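Local coordinates for intimin adherence protein (PDB 3NCX) that is an outer-membrane adhesin of enterohaemorrhagic Escherichia coli that binds the bacterial receptor Tir, which is inserted into the host cell membrane, so promoting intimate attachment, at residues 33-38 / 137-142. The protein carries 1 engineered substitution. Residues are numbered along the deposited sequence; the frame is centred on the assembly and turned at random.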
# COMPACT_ATOMS: atom_id res chain seq x y z
N LEU A 33 0.57 2.55 -0.37
CA LEU A 33 1.85 1.87 -0.31
C LEU A 33 1.75 0.66 -1.22
O LEU A 33 0.89 -0.20 -1.01
CB LEU A 33 2.15 1.41 1.12
CG LEU A 33 3.25 0.35 1.21
CD1 LEU A 33 4.57 0.92 0.70
CD2 LEU A 33 3.39 -0.17 2.62
N GLN A 34 2.62 0.59 -2.22
CA GLN A 34 2.58 -0.56 -3.13
C GLN A 34 2.74 -1.84 -2.33
O GLN A 34 3.65 -1.97 -1.51
CB GLN A 34 3.66 -0.46 -4.20
CG GLN A 34 3.55 -1.56 -5.25
CD GLN A 34 4.64 -1.47 -6.31
OE1 GLN A 34 4.40 -1.73 -7.49
NE2 GLN A 34 5.85 -1.11 -5.89
N TYR A 35 1.83 -2.79 -2.57
CA TYR A 35 1.85 -4.09 -1.89
C TYR A 35 1.30 -3.99 -0.48
O TYR A 35 1.45 -4.91 0.32
CB TYR A 35 3.27 -4.67 -1.90
CG TYR A 35 3.84 -4.82 -3.29
CD1 TYR A 35 5.12 -4.37 -3.58
CD2 TYR A 35 3.10 -5.40 -4.31
CE1 TYR A 35 5.65 -4.50 -4.85
CE2 TYR A 35 3.61 -5.53 -5.58
CZ TYR A 35 4.89 -5.08 -5.85
OH TYR A 35 5.41 -5.21 -7.12
N GLY A 36 0.67 -2.86 -0.17
CA GLY A 36 -0.08 -2.72 1.06
C GLY A 36 -1.27 -3.65 1.00
O GLY A 36 -1.73 -4.01 -0.08
N GLN A 37 -1.78 -4.06 2.16
CA GLN A 37 -2.83 -5.07 2.20
C GLN A 37 -3.99 -4.71 3.13
O GLN A 37 -3.81 -4.00 4.12
CB GLN A 37 -2.24 -6.42 2.60
CG GLN A 37 -1.16 -6.90 1.64
CD GLN A 37 -0.51 -8.19 2.10
OE1 GLN A 37 -0.21 -8.37 3.28
NE2 GLN A 37 -0.30 -9.11 1.16
N PHE A 38 -5.18 -5.21 2.80
CA PHE A 38 -6.37 -4.94 3.59
C PHE A 38 -7.45 -6.00 3.39
O PHE A 38 -7.54 -6.62 2.33
CB PHE A 38 -6.92 -3.55 3.28
CG PHE A 38 -7.29 -3.35 1.83
CD1 PHE A 38 -8.60 -3.47 1.41
CD2 PHE A 38 -6.32 -3.03 0.90
CE1 PHE A 38 -8.94 -3.28 0.08
CE2 PHE A 38 -6.65 -2.84 -0.43
CZ PHE A 38 -7.96 -2.96 -0.84
N TYR A 137 3.61 -6.04 6.08
CA TYR A 137 2.98 -6.55 4.86
C TYR A 137 3.85 -7.62 4.21
O TYR A 137 5.08 -7.56 4.27
CB TYR A 137 2.69 -5.40 3.89
CG TYR A 137 1.71 -4.40 4.45
CD1 TYR A 137 2.15 -3.23 5.07
CD2 TYR A 137 0.34 -4.62 4.39
CE1 TYR A 137 1.26 -2.32 5.60
CE2 TYR A 137 -0.56 -3.71 4.91
CZ TYR A 137 -0.10 -2.56 5.51
OH TYR A 137 -1.00 -1.66 6.03
N SER A 138 3.19 -8.60 3.60
CA SER A 138 3.86 -9.77 3.06
C SER A 138 5.09 -9.44 2.22
O SER A 138 6.14 -10.06 2.37
CB SER A 138 2.88 -10.59 2.22
OG SER A 138 3.55 -11.63 1.53
N HIS A 139 4.96 -8.44 1.36
CA HIS A 139 6.00 -8.11 0.39
C HIS A 139 7.26 -7.55 1.05
O HIS A 139 8.32 -7.52 0.43
CB HIS A 139 5.46 -7.12 -0.64
CG HIS A 139 6.25 -7.07 -1.91
ND1 HIS A 139 7.37 -6.28 -2.05
CD2 HIS A 139 6.08 -7.70 -3.09
CE1 HIS A 139 7.86 -6.43 -3.27
NE2 HIS A 139 7.10 -7.29 -3.92
N TYR A 140 7.15 -7.13 2.31
CA TYR A 140 8.26 -6.49 3.00
C TYR A 140 8.63 -7.17 4.32
O TYR A 140 9.50 -6.69 5.05
CB TYR A 140 7.92 -5.02 3.29
CG TYR A 140 7.52 -4.21 2.08
CD1 TYR A 140 6.19 -3.87 1.86
CD2 TYR A 140 8.46 -3.78 1.16
CE1 TYR A 140 5.82 -3.12 0.76
CE2 TYR A 140 8.10 -3.03 0.05
CZ TYR A 140 6.77 -2.71 -0.14
OH TYR A 140 6.40 -1.96 -1.24
N SER A 141 7.98 -8.29 4.62
CA SER A 141 8.15 -8.95 5.92
C SER A 141 9.60 -9.18 6.35
O SER A 141 9.91 -9.08 7.53
CB SER A 141 7.38 -10.27 5.95
OG SER A 141 5.99 -10.05 6.05
N SER A 142 10.47 -9.49 5.40
CA SER A 142 11.85 -9.85 5.72
C SER A 142 12.67 -8.69 6.27
O SER A 142 13.52 -8.87 7.14
CB SER A 142 12.55 -10.46 4.50
OG SER A 142 12.83 -9.46 3.52
O HOH W 1 2.36 -7.56 0.44
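Tyr35 and His139 lay their rings face to face, the centroids 3.7 Å apart and the planes only 15° from parallel. With CG anti to the carbonyl carbon (chi1 -57°), the Tyr35 ring is carried across to His139, its CD1 over the centre of the imidazole. On the opposite face of the Tyr35 ring runs the aliphatic part of Gln34, CG lying above the ring centre, so the phenol is sandwiched.

A second aromatic contact involves Tyr137. Gly36 CA stands 4.1 Å from the Tyr137 ring centroid and 20° off its normal, a CH-pi approach over one face. Gln37 CB passes alongside, 3.6 Å from Tyr137 CD2, while Leu33 divides its branches, CD2 going to Tyr137 and CD1 to Tyr140 CE1.

Direct polar contacts are few. Tyr140 OH donates to Gln34 O at 2.8 Å, holding the central carbonyl of the type II turn Leu33–Gly36, which Gly36 N closes on Leu33 O. Ser138 N points almost straight at Gln37 OE1, but at 3.4 Å the bond is weak; the amide's other end, NE2, is held by Thr68. One water bridges the backbones, donating to Tyr35 O and accepting from His139 N. The phenol oxygen of Tyr137 is hydrogen-bonded to Trp131 O.

The arrangement joins two domains: a turn leading into strand 37-43 of the bacterial Ig-like domain meets the loop between helix 121-131 and strand 147-149 of the C-type lectin-like domain. Strand 97-103 touches both sides through Ile98 and Val100, consistent with the closely packed junction between Ig-like and lectin-like modules at the C-terminal end of intimin.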